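N2152 (PDB 5U22) probably acts as a family 39 glycoside hydrolase of an anaerobic rumen fungus, hydrolysing glycosidic bonds in rare arabinosyl substrates. Local coordinates at residues A[42-47]-A[244-249]; A[66-71]-A[141-146]; A[99-104]-A[125-130]. All coordinates share one frame; numbering follows the deposited sequence.

Contact 1 (A[42-47]-A[244-249])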
loop_
_atom_site.group_PDB
_atom_site.type_symbol
_atom_site.label_atom_id
_atom_site.label_comp_id
_atom_site.label_asym_id
_atom_site.label_seq_id
_atom_site.Cartn_x
_atom_site.Cartn_y
_atom_site.Cartn_z
ATOM N N GLY A 42 3.706 0.373 2.976
ATOM C CA GLY A 42 3.342 -0.375 4.174
ATOM C C GLY A 42 3.214 -1.845 3.839
ATOM O O GLY A 42 3.228 -2.232 2.669
ATOM N N ALA A 43 3.081 -2.669 4.888
ATOM C CA ALA A 43 2.987 -4.116 4.689
ATOM C C ALA A 43 2.259 -4.788 5.845
ATOM O O ALA A 43 2.376 -4.372 6.999
ATOM C CB ALA A 43 4.371 -4.754 4.532
ATOM N N HIS A 44 1.520 -5.846 5.511
ATOM C CA HIS A 44 0.863 -6.696 6.501
ATOM C C HIS A 44 1.894 -7.589 7.183
ATOM O O HIS A 44 2.645 -8.289 6.505
ATOM C CB HIS A 44 -0.205 -7.545 5.811
ATOM C CG HIS A 44 -1.055 -8.332 6.753
ATOM N ND1 HIS A 44 -1.542 -7.797 7.924
ATOM C CD2 HIS A 44 -1.525 -9.602 6.692
ATOM C CE1 HIS A 44 -2.267 -8.705 8.553
ATOM N NE2 HIS A 44 -2.280 -9.807 7.822
ATOM N N TYR A 45 1.932 -7.565 8.525
ATOM C CA TYR A 45 2.976 -8.258 9.298
ATOM C C TYR A 45 4.373 -7.898 8.799
ATOM O O TYR A 45 5.314 -8.694 8.908
ATOM C CB TYR A 45 2.812 -9.781 9.267
ATOM C CG TYR A 45 1.742 -10.367 10.168
ATOM C CD1 TYR A 45 0.396 -10.313 9.814
ATOM C CD2 TYR A 45 2.091 -11.032 11.353
ATOM C CE1 TYR A 45 -0.578 -10.888 10.613
ATOM C CE2 TYR A 45 1.111 -11.605 12.172
ATOM C CZ TYR A 45 -0.215 -11.538 11.787
ATOM O OH TYR A 45 -1.188 -12.102 12.585
ATOM N N GLY A 46 4.516 -6.710 8.202
ATOM C CA GLY A 46 5.806 -6.325 7.668
ATOM C C GLY A 46 6.773 -5.881 8.730
ATOM O O GLY A 46 7.986 -5.950 8.521
ATOM N N LEU A 47 6.251 -5.435 9.867
ATOM C CA LEU A 47 7.044 -5.032 11.018
ATOM C C LEU A 47 6.502 -5.782 12.220
ATOM O O LEU A 47 5.295 -5.751 12.464
ATOM C CB LEU A 47 6.955 -3.520 11.245
ATOM C CG LEU A 47 7.652 -2.948 12.478
ATOM C CD1 LEU A 47 9.140 -3.254 12.442
ATOM C CD2 LEU A 47 7.409 -1.438 12.567
ATOM N N ILE A 244 -6.160 -0.250 0.758
ATOM C CA ILE A 244 -5.987 -1.554 0.129
ATOM C C ILE A 244 -4.939 -2.276 0.955
ATOM O O ILE A 244 -3.751 -2.225 0.632
ATOM C CB ILE A 244 -5.572 -1.434 -1.352
ATOM C CG1 ILE A 244 -6.584 -0.576 -2.114
ATOM C CG2 ILE A 244 -5.457 -2.814 -2.010
ATOM C CD1 ILE A 244 -8.030 -1.067 -1.990
ATOM N N ASN A 245 -5.356 -2.923 2.047
ATOM C CA ASN A 245 -4.387 -3.251 3.079
ATOM C C ASN A 245 -3.785 -4.635 2.916
ATOM O O ASN A 245 -3.105 -5.110 3.829
ATOM C CB ASN A 245 -4.975 -3.039 4.492
ATOM C CG ASN A 245 -6.250 -3.818 4.755
ATOM O OD1 ASN A 245 -6.549 -4.806 4.081
ATOM N ND2 ASN A 245 -6.996 -3.391 5.771
ATOM N N GLU A 246 -3.983 -5.263 1.753
ATOM C CA GLU A 246 -3.107 -6.317 1.238
ATOM C C GLU A 246 -3.062 -6.175 -0.273
ATOM O O GLU A 246 -4.117 -6.144 -0.908
ATOM C CB GLU A 246 -3.602 -7.724 1.605
ATOM C CG GLU A 246 -3.613 -8.010 3.126
ATOM C CD GLU A 246 -3.971 -9.446 3.430
ATOM O OE1 GLU A 246 -3.640 -10.303 2.590
ATOM O OE2 GLU A 246 -4.584 -9.713 4.490
ATOM N N TYR A 247 -1.862 -6.093 -0.855
ATOM C CA TYR A 247 -1.770 -6.063 -2.313
ATOM C C TYR A 247 -0.545 -6.815 -2.809
ATOM O O TYR A 247 0.523 -6.755 -2.197
ATOM C CB TYR A 247 -1.747 -4.625 -2.874
ATOM C CG TYR A 247 -0.525 -3.758 -2.589
ATOM C CD1 TYR A 247 -0.534 -2.831 -1.549
ATOM C CD2 TYR A 247 0.596 -3.801 -3.412
ATOM C CE1 TYR A 247 0.561 -2.012 -1.305
ATOM C CE2 TYR A 247 1.694 -2.998 -3.173
ATOM C CZ TYR A 247 1.672 -2.101 -2.130
ATOM O OH TYR A 247 2.759 -1.294 -1.902
ATOM N N CYS A 248 -0.706 -7.493 -3.945
ATOM C CA CYS A 248 0.362 -8.292 -4.541
ATOM C C CYS A 248 -0.072 -8.704 -5.933
ATOM O O CYS A 248 -1.266 -8.845 -6.198
ATOM C CB CYS A 248 0.649 -9.540 -3.697
ATOM S SG CYS A 248 2.120 -10.495 -4.158
ATOM N N ASP A 249 0.906 -8.883 -6.819
ATOM C CA ASP A 249 0.648 -9.550 -8.086
ATOM C C ASP A 249 0.004 -10.910 -7.836
ATOM O O ASP A 249 0.193 -11.519 -6.779
ATOM C CB ASP A 249 1.960 -9.735 -8.859
ATOM C CG ASP A 249 1.730 -10.269 -10.251
ATOM O OD1 ASP A 249 1.374 -9.460 -11.128
ATOM O OD2 ASP A 249 1.866 -11.491 -10.467
#

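Contact 2 (A[66-71]-A[141-146])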
loop_
_atom_site.group_PDB
_atom_site.type_symbol
_atom_site.label_atom_id
_atom_site.label_comp_id
_atom_site.label_asym_id
_atom_site.label_seq_id
_atom_site.Cartn_x
_atom_site.Cartn_y
_atom_site.Cartn_z
ATOM N N VAL A 66 1.362 3.460 6.433
ATOM C CA VAL A 66 0.524 2.690 7.349
ATOM C C VAL A 66 0.901 1.222 7.241
ATOM O O VAL A 66 0.858 0.649 6.144
ATOM C CB VAL A 66 -0.977 2.863 7.061
ATOM C CG1 VAL A 66 -1.779 2.120 8.109
ATOM C CG2 VAL A 66 -1.364 4.329 7.041
ATOM N N MET A 67 1.255 0.611 8.380
ATOM C CA MET A 67 1.445 -0.831 8.450
ATOM C C MET A 67 0.149 -1.508 8.884
ATOM O O MET A 67 -0.834 -0.851 9.235
ATOM C CB MET A 67 2.571 -1.186 9.426
ATOM C CG MET A 67 3.890 -0.513 9.125
ATOM S SD MET A 67 4.649 -0.996 7.550
ATOM C CE MET A 67 5.319 -2.620 7.910
ATOM N N ARG A 68 0.154 -2.844 8.896
ATOM C CA ARG A 68 -0.962 -3.627 9.417
ATOM C C ARG A 68 -0.420 -4.724 10.317
ATOM O O ARG A 68 0.597 -5.352 10.005
ATOM C CB ARG A 68 -1.794 -4.230 8.275
ATOM C CG ARG A 68 -3.108 -4.932 8.673
ATOM C CD ARG A 68 -3.945 -4.990 7.398
ATOM N NE ARG A 68 -5.229 -5.691 7.430
ATOM C CZ ARG A 68 -5.440 -6.888 6.875
ATOM N NH1 ARG A 68 -4.438 -7.568 6.323
ATOM N NH2 ARG A 68 -6.656 -7.416 6.891
ATOM N N ALA A 69 -1.085 -4.935 11.447
ATOM C CA ALA A 69 -0.589 -5.876 12.440
ATOM C C ALA A 69 -1.770 -6.482 13.174
ATOM O O ALA A 69 -2.835 -5.857 13.253
ATOM C CB ALA A 69 0.369 -5.193 13.435
ATOM N N PRO A 70 -1.613 -7.689 13.721
ATOM C CA PRO A 70 -2.703 -8.321 14.472
ATOM C C PRO A 70 -2.937 -7.643 15.810
ATOM O O PRO A 70 -2.000 -7.212 16.482
ATOM C CB PRO A 70 -2.195 -9.752 14.680
ATOM C CG PRO A 70 -0.667 -9.593 14.687
ATOM C CD PRO A 70 -0.432 -8.568 13.602
ATOM N N ALA A 71 -4.211 -7.596 16.225
ATOM C CA ALA A 71 -4.529 -7.001 17.521
ATOM C C ALA A 71 -3.880 -7.772 18.669
ATOM O O ALA A 71 -3.520 -7.173 19.691
ATOM C CB ALA A 71 -6.050 -6.924 17.714
ATOM N N GLY A 141 -6.719 2.592 12.735
ATOM C CA GLY A 141 -8.111 2.297 13.011
ATOM C C GLY A 141 -8.243 0.876 13.506
ATOM O O GLY A 141 -7.281 0.102 13.513
ATOM N N ASN A 142 -9.455 0.557 13.953
ATOM C CA ASN A 142 -9.839 -0.801 14.330
ATOM C C ASN A 142 -10.478 -1.496 13.132
ATOM O O ASN A 142 -11.554 -1.093 12.679
ATOM C CB ASN A 142 -10.838 -0.799 15.492
ATOM C CG ASN A 142 -10.254 -0.263 16.784
ATOM O OD1 ASN A 142 -10.886 0.535 17.489
ATOM N ND2 ASN A 142 -9.057 -0.701 17.106
ATOM N N GLU A 143 -9.841 -2.554 12.647
ATOM C CA GLU A 143 -10.340 -3.315 11.509
ATOM C C GLU A 143 -11.095 -4.529 12.038
ATOM O O GLU A 143 -10.517 -5.363 12.739
ATOM C CB GLU A 143 -9.179 -3.724 10.603
ATOM C CG GLU A 143 -9.596 -4.412 9.317
ATOM C CD GLU A 143 -8.403 -4.883 8.500
ATOM O OE1 GLU A 143 -7.263 -4.875 9.026
ATOM O OE2 GLU A 143 -8.612 -5.264 7.329
ATOM N N ILE A 144 -12.385 -4.620 11.709
ATOM C CA ILE A 144 -13.274 -5.554 12.396
ATOM C C ILE A 144 -12.976 -7.001 12.010
ATOM O O ILE A 144 -13.018 -7.900 12.863
ATOM C CB ILE A 144 -14.746 -5.168 12.132
ATOM C CG1 ILE A 144 -15.115 -3.941 12.969
ATOM C CG2 ILE A 144 -15.704 -6.347 12.430
ATOM C CD1 ILE A 144 -16.562 -3.462 12.801
ATOM N N TRP A 145 -12.661 -7.257 10.742
ATOM C CA TRP A 145 -12.507 -8.629 10.274
ATOM C C TRP A 145 -11.450 -8.668 9.176
ATOM O O TRP A 145 -10.755 -7.680 8.921
ATOM C CB TRP A 145 -13.853 -9.183 9.796
ATOM C CG TRP A 145 -13.906 -10.693 9.769
ATOM C CD1 TRP A 145 -13.996 -11.496 8.661
ATOM C CD2 TRP A 145 -13.863 -11.567 10.897
ATOM N NE1 TRP A 145 -14.015 -12.823 9.035
ATOM C CE2 TRP A 145 -13.949 -12.892 10.406
ATOM C CE3 TRP A 145 -13.775 -11.366 12.279
ATOM C CZ2 TRP A 145 -13.933 -14.004 11.247
ATOM C CZ3 TRP A 145 -13.772 -12.478 13.122
ATOM C CH2 TRP A 145 -13.852 -13.782 12.598
ATOM N N ASN A 146 -11.329 -9.823 8.520
ATOM C CA ASN A 146 -10.344 -10.012 7.455
ATOM C C ASN A 146 -10.905 -11.042 6.496
ATOM O O ASN A 146 -11.158 -12.182 6.900
ATOM C CB ASN A 146 -8.995 -10.484 8.013
ATOM C CG ASN A 146 -7.935 -10.685 6.927
ATOM O OD1 ASN A 146 -7.840 -9.909 5.978
ATOM N ND2 ASN A 146 -7.121 -11.729 7.083
#

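Contact 3 (A[99-104]-A[125-130])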
loop_
_atom_site.group_PDB
_atom_site.type_symbol
_atom_site.label_atom_id
_atom_site.label_comp_id
_atom_site.label_asym_id
_atom_site.label_seq_id
_atom_site.Cartn_x
_atom_site.Cartn_y
_atom_site.Cartn_z
ATOM N N VAL A 99 -0.437 2.354 12.146
ATOM C CA VAL A 99 -0.573 0.911 11.974
ATOM C C VAL A 99 -2.031 0.504 12.165
ATOM O O VAL A 99 -2.701 0.951 13.105
ATOM C CB VAL A 99 0.363 0.130 12.918
ATOM C CG1 VAL A 99 0.122 0.497 14.395
ATOM C CG2 VAL A 99 0.211 -1.358 12.679
ATOM N N THR A 100 -2.518 -0.333 11.254
ATOM C CA THR A 100 -3.883 -0.845 11.286
ATOM C C THR A 100 -3.987 -1.970 12.311
ATOM O O THR A 100 -3.140 -2.869 12.343
ATOM C CB THR A 100 -4.262 -1.375 9.901
ATOM O OG1 THR A 100 -4.169 -0.322 8.930
ATOM C CG2 THR A 100 -5.671 -1.968 9.895
ATOM N N ILE A 101 -5.039 -1.937 13.131
ATOM C CA ILE A 101 -5.329 -3.007 14.088
ATOM C C ILE A 101 -6.227 -4.051 13.430
ATOM O O ILE A 101 -7.420 -3.813 13.231
ATOM C CB ILE A 101 -6.003 -2.455 15.345
ATOM C CG1 ILE A 101 -5.081 -1.454 16.035
ATOM C CG2 ILE A 101 -6.379 -3.606 16.278
ATOM C CD1 ILE A 101 -5.777 -0.557 17.043
ATOM N N GLU A 102 -5.685 -5.237 13.167
ATOM C CA GLU A 102 -6.465 -6.331 12.563
ATOM C C GLU A 102 -7.064 -7.177 13.684
ATOM O O GLU A 102 -6.433 -8.095 14.209
ATOM C CB GLU A 102 -5.589 -7.169 11.640
ATOM C CG GLU A 102 -6.372 -8.212 10.809
ATOM C CD GLU A 102 -5.465 -9.273 10.182
ATOM O OE1 GLU A 102 -4.305 -9.401 10.625
ATOM O OE2 GLU A 102 -5.916 -9.978 9.254
ATOM N N LEU A 103 -8.305 -6.868 14.063
ATOM C CA LEU A 103 -8.916 -7.552 15.201
ATOM C C LEU A 103 -9.127 -9.039 14.936
ATOM O O LEU A 103 -9.116 -9.832 15.884
ATOM C CB LEU A 103 -10.255 -6.892 15.553
ATOM C CG LEU A 103 -10.198 -5.458 16.081
ATOM C CD1 LEU A 103 -11.593 -4.822 16.104
ATOM C CD2 LEU A 103 -9.604 -5.454 17.476
ATOM N N ALA A 104 -9.335 -9.435 13.671
ATOM C CA ALA A 104 -9.626 -10.837 13.373
ATOM C C ALA A 104 -8.545 -11.761 13.910
ATOM O O ALA A 104 -8.836 -12.889 14.323
ATOM C CB ALA A 104 -9.777 -11.045 11.861
ATOM N N ARG A 125 -12.846 -6.209 24.074
ATOM C CA ARG A 125 -12.820 -5.291 25.215
ATOM C C ARG A 125 -11.463 -5.301 25.900
ATOM O O ARG A 125 -10.939 -4.248 26.275
ATOM C CB ARG A 125 -13.897 -5.655 26.234
ATOM C CG ARG A 125 -15.307 -5.335 25.834
ATOM C CD ARG A 125 -16.252 -5.783 26.958
ATOM N NE ARG A 125 -17.644 -5.713 26.547
ATOM C CZ ARG A 125 -18.331 -4.580 26.481
ATOM N NH1 ARG A 125 -17.742 -3.430 26.780
ATOM N NH2 ARG A 125 -19.601 -4.589 26.110
ATOM N N SER A 126 -10.902 -6.492 26.116
ATOM C CA SER A 126 -9.574 -6.582 26.712
ATOM C C SER A 126 -8.532 -5.890 25.842
ATOM O O SER A 126 -7.657 -5.187 26.361
ATOM C CB SER A 126 -9.191 -8.043 26.944
ATOM O OG SER A 126 -7.854 -8.137 27.400
ATOM N N PHE A 127 -8.619 -6.052 24.513
ATOM C CA PHE A 127 -7.655 -5.378 23.650
ATOM C C PHE A 127 -7.805 -3.863 23.742
ATOM O O PHE A 127 -6.810 -3.133 23.821
ATOM C CB PHE A 127 -7.791 -5.812 22.192
ATOM C CG PHE A 127 -7.023 -4.920 21.267
ATOM C CD1 PHE A 127 -5.637 -5.018 21.200
ATOM C CD2 PHE A 127 -7.659 -3.900 20.568
ATOM C CE1 PHE A 127 -4.904 -4.143 20.403
ATOM C CE2 PHE A 127 -6.932 -3.020 19.769
ATOM C CZ PHE A 127 -5.552 -3.141 19.689
ATOM N N ILE A 128 -9.049 -3.371 23.707
ATOM C CA ILE A 128 -9.273 -1.925 23.719
ATOM C C ILE A 128 -8.798 -1.314 25.029
ATOM O O ILE A 128 -8.264 -0.200 25.055
ATOM C CB ILE A 128 -10.752 -1.616 23.450
ATOM C CG1 ILE A 128 -11.086 -1.995 22.009
ATOM C CG2 ILE A 128 -11.039 -0.142 23.661
ATOM C CD1 ILE A 128 -10.237 -1.268 20.986
ATOM N N ASN A 129 -8.980 -2.029 26.135
ATOM C CA ASN A 129 -8.423 -1.571 27.404
ATOM C C ASN A 129 -6.906 -1.410 27.315
ATOM O O ASN A 129 -6.354 -0.379 27.720
ATOM C CB ASN A 129 -8.798 -2.544 28.515
ATOM C CG ASN A 129 -8.113 -2.218 29.824
ATOM O OD1 ASN A 129 -8.498 -1.274 30.520
ATOM N ND2 ASN A 129 -7.096 -3.002 30.176
ATOM N N ASP A 130 -6.214 -2.425 26.781
ATOM C CA ASP A 130 -4.760 -2.337 26.654
ATOM C C ASP A 130 -4.358 -1.245 25.677
ATOM O O ASP A 130 -3.345 -0.565 25.881
ATOM C CB ASP A 130 -4.181 -3.677 26.203
ATOM C CG ASP A 130 -4.350 -4.767 27.244
ATOM O OD1 ASP A 130 -4.641 -4.435 28.415
ATOM O OD2 ASP A 130 -4.182 -5.954 26.899
#

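Contact 1 (A[42-47]-A[244-249])
The backbones of 42-47 and 244-249 approach most closely at His44 and Glu246, whose CA atoms lie 6.6 Å apart, and no hydrogen bond joins them. His44 and Tyr45 form the corner of a type II turn from Ala43 to Gly46, closed weakly by Gly46 N on Ala43 O at 3.4 Å. With CG anti to the backbone N (chi1 -173°), the His44 ring comes to lie beside the Glu246 carboxylate. CD2 of His44 reaches OE2 of Glu246 at 3.8 Å, obliquely to the ring, and the two planes differ by 12°. NE2 of His44 is 4.1 Å from OE2 of Glu246, a contact without a bond. OE2 of Glu246 makes a salt bridge to Arg68, and OE1 is hydrogen-bonded to a BTB molecule, probably from the crystallisation liquor, in the barrel mouth, consistent with a pocket there. Glu246 lies near the end of strand 242-247, probably the position at which related TIM-barrel glycoside hydrolases carry their nucleophile. Buried Asn245 O, without a partner in the model, lies 4.3 Å from CB of His44. Loop 42-47 makes backbone hydrogen bonds to Arg68 on strand 66-70 and Ile278 on strand 275-278, spanning the sheet's outermost strands where a TIM barrel's first strand would run.

Contact 2 (A[66-71]-A[141-146])
The salt bridge of Arg68 and Glu143 lies inside the TIM barrel, between Arg68 in the middle of strand 66-70 and Glu143 at the C-terminal end of strand 139-143, with strand 98-102 between the two. Arg68 meets the carboxylate side-on. Its NE donates to Glu143 OE1 at 2.7 Å, nearly straight at 163° and using the syn lone pair of OE1, while Arg68 NH2 donates to Glu143 OE2 at 2.9 Å in a more bent bond. The guanidinium and carboxylate planes are turned 48° apart, which agrees with OE2 being met 32° out of its own plane. Glu143 OE2 also bonds Ser184 and Asn245. An extended chain from CG to NE lets the arginine span the width of the intervening strand. The C-terminal strand ends form the mouth of a TIM barrel, where glycoside hydrolases of this fold place their active site. Asn146, in the loop after strand 139-143, probably belongs to the Asn-Glu motif that clan A enzymes carry after the fourth barrel strand; its ND2 hydrogen-bonds a BTB molecule, probably from the crystallisation liquor. Its OD1 takes a further bond from Arg68 NH2, 2.9 Å long; the oxygen lies in the guanidinium plane, yet the donor stands above the amide carbonyl plane.

Contact 3 (A[99-104]-A[125-130])
Apolar contacts carry the whole of this interface: Ile101 and Leu103 meet the ring of Phe127, and the two segments bury 124 Å² between them. The branches of Ile101 gather at the far end of the ring. CG2 of Ile101 lies 3.5 Å from CZ of Phe127 and 3.6 Å from its CE2, approaching obliquely. CD1 of Ile101 instead lies in the ring plane, at the edge, 3.7 Å from CZ of Phe127. The two side chains come from opposite directions, and both branches meet the CZ-CE2 end of the ring. Leu103 crosses Phe127 at about a right angle and adds one methyl, with its CD2 4.0 Å from CD2 of Phe127. The ring is delivered by a chi1 of 168°, which sets CG of Phe127 opposite the backbone N and brings the CZ end of the ring to Ile101. With alanine in place of Ile101, CG2 and CD1 are gone, and the CZ end of Phe127 would probably face a gap and be freer to shift.

Hydrogen bonds run within the helix and not across the interface. Asn129 N binds Arg125 O at 3.0 Å and Asp130 N binds Ser126 O at 3.1 Å, the i to i-4 pattern of an alpha helix. Asp130 OD2 also makes a salt bridge to Arg72.

Strand 98-102, helix 117-134 and strand 139-143 form one beta-alpha-beta unit of the barrel. Ile101 also touches Phe139 on the neighbouring strand, while Phe127 reaches Val84 of helix 84-91 and Ala71 beside strand 66-70.

How the contacts relate
From the N terminus, the chain first passes through 42-47, whose partner 244-249 comes 197 residues later; contact 1 thus closes the longest loop. Contact 2 lies inside it, joining 66-71 to 141-146, and contact 3 is nested inside contact 2, returning from 99-104 to 125-130 within a single beta-alpha-beta unit. None cross. Contacts 1 and 2 share one polar network in the barrel interior. Contacts 2 and 3 meet through the sheet, Glu143 N lying 2.8 Å from Ile101 O. Contacts 1 and 2 join strands and loops across the barrel interior, while contact 3 alone packs strand 98-102 on helix 117-134 outside.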